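Local atomic coordinates of NUDIX hydrolase (Alicyclobacillus acidocaldarius subsp. acidocaldarius, PDB entry 3QSJ), a protein that probably hydrolyses phosphorus-containing acid anhydrides, as a metal-dependent member of the Nudix hydrolase family that holds a calcium ion in this crystal. Residues 8-13 / 150-155; 156-161 / 215-220. One frame throughout, in Å; residues are numbered along the deposited sequence.

Contact 1 (8-13 / 150-155); sequences RKAATL and VRFDTR
The ring of Phe-152 has the carbonyl O of Arg-8 at its edge, near its plane. Its CD1 lies 3.7 Å from CB of Arg-8 and 4.1 Å from CB of Ala-10. CB of Arg-8 does the touching, while its guanidinium leads away. Phe-37 also touches the Phe-152 side chain. An alanine at Phe-152 would probably open a gap beside CB of Arg-8 and CB of Ala-10. On the other face of the sheet, CE of Lys-9 sits at the edge of the Arg-155 guanidinium. The side chains of Lys-9 and Asp-153 lie next to each other and extend in the same direction. CE of Lys-9 is 3.7 Å from OD2 of Asp-153, but NZ of Lys-9 stays 5.1 Å from that oxygen. The carboxylate instead pairs with Arg-141, while Arg-155 is gripped by Asp-71 and Asp-72. Back on the face of Phe-152, CG2 of Thr-154, anti to its own backbone N, comes within 3.4 Å of OG1 of Thr-12. Five backbone hydrogen bonds join the strands. The straightest runs from Arg-8 N to Arg-151 O (3.0 Å, 174° at the hydrogen). The last joins Thr-12 N to Arg-155 O. Strand 7-18 also pairs with strand 42-48, which carries the calcium ligand Gly-46. This parallel pairing of two strands far apart in sequence belongs to the mixed sheet of the Nudix fold.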
loop_
_atom_site.group_PDB
_atom_site.type_symbol
_atom_site.label_atom_id
_atom_site.label_comp_id
_atom_site.label_asym_id
_atom_site.label_seq_id
_atom_site.Cartn_x
_atom_site.Cartn_y
_atom_site.Cartn_z
ATOM N N ARG A 8 -12.015 0.531 -12.170
ATOM C CA ARG A 8 -11.371 -0.643 -11.585
ATOM C C ARG A 8 -11.152 -0.527 -10.078
ATOM O O ARG A 8 -10.501 0.407 -9.638
ATOM C CB ARG A 8 -10.060 -0.924 -12.330
ATOM C CG ARG A 8 -9.404 -2.258 -11.945
ATOM C CD ARG A 8 -9.537 -3.288 -13.054
ATOM N NE ARG A 8 -9.158 -4.636 -12.621
ATOM C CZ ARG A 8 -8.033 -5.254 -12.975
ATOM N NH1 ARG A 8 -7.778 -6.481 -12.539
ATOM N NH2 ARG A 8 -7.142 -4.639 -13.744
ATOM N N LYS A 9 -11.730 -1.448 -9.279
ATOM C CA LYS A 9 -11.463 -1.452 -7.830
ATOM C C LYS A 9 -9.959 -1.730 -7.568
ATOM O O LYS A 9 -9.365 -2.659 -8.161
ATOM C CB LYS A 9 -12.294 -2.522 -7.117
ATOM C CG LYS A 9 -13.791 -2.101 -7.017
ATOM C CD LYS A 9 -14.003 -1.127 -5.881
ATOM C CE LYS A 9 -15.505 -0.825 -5.738
ATOM N NZ LYS A 9 -16.319 -2.078 -5.728
ATOM N N ALA A 10 -9.353 -0.923 -6.694
ATOM C CA ALA A 10 -7.929 -1.025 -6.343
ATOM C C ALA A 10 -7.722 -0.589 -4.916
ATOM O O ALA A 10 -8.647 -0.044 -4.271
ATOM C CB ALA A 10 -7.129 -0.085 -7.262
ATOM N N ALA A 11 -6.491 -0.808 -4.425
ATOM C CA ALA A 11 -6.137 -0.354 -3.073
ATOM C C ALA A 11 -4.694 -0.096 -3.014
ATOM O O ALA A 11 -3.882 -0.670 -3.775
ATOM C CB ALA A 11 -6.499 -1.400 -2.019
ATOM N N THR A 12 -4.355 0.809 -2.114
ATOM C CA THR A 12 -2.999 1.291 -1.930
ATOM C C THR A 12 -2.651 1.297 -0.452
ATOM O O THR A 12 -3.477 1.694 0.371
ATOM C CB THR A 12 -2.904 2.710 -2.528
ATOM O OG1 THR A 12 -3.192 2.617 -3.926
ATOM C CG2 THR A 12 -1.499 3.247 -2.432
ATOM N N LEU A 13 -1.381 0.991 -0.149
ATOM C CA LEU A 13 -0.906 0.957 1.238
ATOM C C LEU A 13 0.122 2.028 1.451
ATOM O O LEU A 13 1.143 2.100 0.755
ATOM C CB LEU A 13 -0.298 -0.412 1.610
ATOM C CG LEU A 13 -0.101 -0.636 3.117
ATOM C CD1 LEU A 13 -1.440 -0.482 3.862
ATOM C CD2 LEU A 13 0.558 -2.029 3.351
ATOM N N VAL A 150 -8.470 5.948 -18.227
ATOM C CA VAL A 150 -8.242 4.759 -17.384
ATOM C C VAL A 150 -8.654 5.208 -16.001
ATOM O O VAL A 150 -8.199 6.267 -15.544
ATOM C CB VAL A 150 -6.787 4.205 -17.436
ATOM C CG1 VAL A 150 -6.576 3.098 -16.398
ATOM C CG2 VAL A 150 -6.410 3.716 -18.835
ATOM N N ARG A 151 -9.610 4.460 -15.352
ATOM C CA ARG A 151 -10.147 4.893 -14.079
ATOM C C ARG A 151 -10.092 3.795 -13.034
ATOM O O ARG A 151 -10.251 2.613 -13.373
ATOM C CB ARG A 151 -11.628 5.353 -14.227
ATOM C CG ARG A 151 -11.855 6.489 -15.252
ATOM C CD ARG A 151 -13.336 6.778 -15.277
ATOM N NE ARG A 151 -13.750 7.512 -14.083
ATOM C CZ ARG A 151 -15.003 7.706 -13.695
ATOM N NH1 ARG A 151 -16.019 7.213 -14.414
ATOM N NH2 ARG A 151 -15.260 8.437 -12.627
ATOM N N PHE A 152 -9.826 4.190 -11.767
ATOM C CA PHE A 152 -9.794 3.303 -10.636
ATOM C C PHE A 152 -10.685 3.843 -9.561
ATOM O O PHE A 152 -10.840 5.069 -9.427
ATOM C CB PHE A 152 -8.386 3.195 -10.008
ATOM C CG PHE A 152 -7.368 2.623 -10.948
ATOM C CD1 PHE A 152 -7.270 1.241 -11.135
ATOM C CD2 PHE A 152 -6.614 3.460 -11.768
ATOM C CE1 PHE A 152 -6.426 0.707 -12.120
ATOM C CE2 PHE A 152 -5.729 2.924 -12.713
ATOM C CZ PHE A 152 -5.637 1.553 -12.867
ATOM N N ASP A 153 -11.112 2.943 -8.685
ATOM C CA ASP A 153 -11.829 3.376 -7.479
ATOM C C ASP A 153 -10.942 2.811 -6.403
ATOM O O ASP A 153 -10.948 1.590 -6.167
ATOM C CB ASP A 153 -13.204 2.732 -7.473
ATOM C CG ASP A 153 -14.057 3.060 -6.276
ATOM O OD1 ASP A 153 -13.514 3.534 -5.273
ATOM O OD2 ASP A 153 -15.269 2.843 -6.352
ATOM N N THR A 154 -10.076 3.665 -5.833
ATOM C CA THR A 154 -8.971 3.186 -4.991
ATOM C C THR A 154 -9.168 3.453 -3.518
ATOM O O THR A 154 -9.476 4.592 -3.138
ATOM C CB THR A 154 -7.688 3.870 -5.457
ATOM O OG1 THR A 154 -7.507 3.612 -6.872
ATOM C CG2 THR A 154 -6.429 3.348 -4.645
ATOM N N ARG A 155 -8.992 2.410 -2.702
ATOM C CA ARG A 155 -9.139 2.473 -1.248
ATOM C C ARG A 155 -7.742 2.652 -0.682
ATOM O O ARG A 155 -6.869 1.864 -0.994
ATOM C CB ARG A 155 -9.767 1.184 -0.708
ATOM C CG ARG A 155 -10.615 1.389 0.578
ATOM C CD ARG A 155 -11.917 2.213 0.379
ATOM N NE ARG A 155 -12.715 1.736 -0.743
ATOM C CZ ARG A 155 -13.746 0.874 -0.659
ATOM N NH1 ARG A 155 -14.108 0.362 0.521
ATOM N NH2 ARG A 155 -14.382 0.488 -1.748
#

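Contact 2 (156-161 / 215-220); sequences FFLCVG and IAMSTL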
loop_
_atom_site.group_PDB
_atom_site.type_symbol
_atom_site.label_atom_id
_atom_site.label_comp_id
_atom_site.label_asym_id
_atom_site.label_seq_id
_atom_site.Cartn_x
_atom_site.Cartn_y
_atom_site.Cartn_z
ATOM N N PHE A 156 -7.525 3.656 0.163
ATOM C CA PHE A 156 -6.202 3.923 0.735
ATOM C C PHE A 156 -6.195 3.480 2.244
ATOM O O PHE A 156 -7.073 3.829 3.025
ATOM C CB PHE A 156 -5.922 5.464 0.708
ATOM C CG PHE A 156 -5.523 5.930 -0.674
ATOM C CD1 PHE A 156 -4.193 6.162 -0.978
ATOM C CD2 PHE A 156 -6.463 5.994 -1.700
ATOM C CE1 PHE A 156 -3.792 6.522 -2.297
ATOM C CE2 PHE A 156 -6.061 6.349 -3.026
ATOM C CZ PHE A 156 -4.737 6.587 -3.301
ATOM N N PHE A 157 -5.148 2.774 2.625
ATOM C CA PHE A 157 -4.940 2.300 3.976
ATOM C C PHE A 157 -3.593 2.792 4.437
ATOM O O PHE A 157 -2.615 2.890 3.638
ATOM C CB PHE A 157 -4.983 0.742 4.033
ATOM C CG PHE A 157 -6.372 0.253 3.742
ATOM C CD1 PHE A 157 -7.333 0.193 4.756
ATOM C CD2 PHE A 157 -6.721 -0.154 2.463
ATOM C CE1 PHE A 157 -8.625 -0.279 4.480
ATOM C CE2 PHE A 157 -8.022 -0.597 2.185
ATOM C CZ PHE A 157 -8.991 -0.538 3.174
ATOM N N LEU A 158 -3.517 3.000 5.734
ATOM C CA LEU A 158 -2.271 3.415 6.381
ATOM C C LEU A 158 -1.835 2.325 7.392
ATOM O O LEU A 158 -2.692 1.763 8.076
ATOM C CB LEU A 158 -2.578 4.725 7.164
ATOM C CG LEU A 158 -1.402 5.342 7.909
ATOM C CD1 LEU A 158 -0.481 6.090 6.887
ATOM C CD2 LEU A 158 -1.905 6.422 8.910
ATOM N N CYS A 159 -0.514 2.087 7.530
ATOM C CA CYS A 159 0.022 1.212 8.578
ATOM C C CYS A 159 1.398 1.670 8.916
ATOM O O CYS A 159 1.983 2.495 8.207
ATOM C CB CYS A 159 -0.022 -0.264 8.222
ATOM S SG CYS A 159 1.101 -0.706 6.881
ATOM N N VAL A 160 1.895 1.205 10.053
ATOM C CA VAL A 160 3.203 1.659 10.518
ATOM C C VAL A 160 4.220 0.544 10.266
ATOM O O VAL A 160 3.938 -0.633 10.549
ATOM C CB VAL A 160 3.102 1.974 12.033
ATOM C CG1 VAL A 160 4.479 2.378 12.590
ATOM C CG2 VAL A 160 2.114 3.089 12.250
ATOM N N GLY A 161 5.359 0.917 9.696
ATOM C CA GLY A 161 6.431 -0.041 9.431
ATOM C C GLY A 161 7.728 0.385 10.098
ATOM O O GLY A 161 8.762 0.443 9.438
ATOM N N ILE A 215 -0.020 9.624 16.005
ATOM C CA ILE A 215 -1.115 10.568 15.727
ATOM C C ILE A 215 -1.727 10.260 14.363
ATOM O O ILE A 215 -2.940 10.325 14.220
ATOM C CB ILE A 215 -0.702 12.060 15.926
ATOM C CG1 ILE A 215 -0.337 12.391 17.421
ATOM C CG2 ILE A 215 -1.719 13.015 15.330
ATOM C CD1 ILE A 215 -1.453 12.073 18.469
ATOM N N ALA A 216 -0.876 9.881 13.347
ATOM C CA ALA A 216 -1.443 9.548 12.052
ATOM C C ALA A 216 -2.386 8.335 12.136
ATOM O O ALA A 216 -3.460 8.332 11.516
ATOM C CB ALA A 216 -0.319 9.268 11.044
HETATM N N MSE A 217 -1.991 7.283 12.890
HETATM C CA MSE A 217 -2.800 6.059 12.989
HETATM C C MSE A 217 -4.109 6.351 13.758
HETATM O O MSE A 217 -5.042 5.558 13.628
HETATM C CB MSE A 217 -2.008 4.925 13.682
HETATM C CG MSE A 217 -0.938 4.331 12.785
HETATM SE SE MSE A 217 -1.763 3.538 11.132
HETATM C CE MSE A 217 -2.803 2.205 11.895
ATOM N N SER A 218 -4.193 7.511 14.495
ATOM C CA SER A 218 -5.390 7.900 15.191
ATOM C C SER A 218 -6.281 8.899 14.454
ATOM O O SER A 218 -7.406 9.090 14.878
ATOM C CB SER A 218 -5.003 8.584 16.522
ATOM O OG SER A 218 -4.815 7.620 17.522
ATOM N N THR A 219 -5.766 9.632 13.433
ATOM C CA THR A 219 -6.493 10.776 12.911
ATOM C C THR A 219 -6.431 10.909 11.411
ATOM O O THR A 219 -7.235 11.685 10.861
ATOM C CB THR A 219 -5.849 12.107 13.434
ATOM O OG1 THR A 219 -4.503 12.228 12.919
ATOM C CG2 THR A 219 -5.849 12.262 14.921
ATOM N N LEU A 220 -5.444 10.278 10.753
ATOM C CA LEU A 220 -5.321 10.551 9.323
ATOM C C LEU A 220 -6.555 10.280 8.516
ATOM O O LEU A 220 -7.175 9.215 8.610
ATOM C CB LEU A 220 -4.097 9.881 8.677
ATOM C CG LEU A 220 -3.373 10.761 7.650
ATOM C CD1 LEU A 220 -2.527 11.818 8.366
ATOM C CD2 LEU A 220 -2.475 9.875 6.773
#
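This is apolar strand-to-helix packing, in which Leu-158 and Val-160 meet selenomethionine Met-217. It lies at one end of the mixed sheet of the Nudix fold. The C-terminal helix 213-219 covers the end of strand 151-160 there. The two segment axes run roughly antiparallel, at 148°, and come within 8.8 Å. Leu-158 gives the strand's largest share, mainly through one methyl, CD2. CD2 is 3.6 Å from SE of Met-217 and also packs on CB of Ala-216 and CD2 of Leu-220. Ile-139, Val-14 and Ile-16 of neighbouring strands also touch Leu-158, and Ile-16 reaches Ala-216 as well. The same methyl faces the carbonyl O of Ala-216, which accepts bonds from the backbone N of both Thr-219 and Leu-220. The chain of Met-217 bends twice. Chi2 at -61° turns SE toward the strand, where it lies 3.9 Å from CA of Cys-159. The second bend, at chi3, puts CE near the carbonyl O of Leu-158. Arg-137 ties this segment to strand 137-143 by hydrogen bonds to the backbone O of Met-217 and Leu-220. The packing is tight at Val-160, whose CG2 presses to 3.3 Å from CG of Met-217.

Contact 1 and contact 2 follow each other on strand 151-160, and their centres are about 18 Å apart. Contact 1 pairs the first half of that strand with strand 7-18. Contact 2 packs its second half under helix 213-219. They come in series along the chain: both segments of contact 1 come before those of contact 2. The two also touch. Thr-12 O and Phe-157 N, 3.0 Å apart, probably form a hydrogen bond that carries the strand pairing onward. CD1 of Leu-13 packs on the backbone O of Phe-157. One strand thus connects the sheet beside the calcium site with the C-terminal helix at its far end.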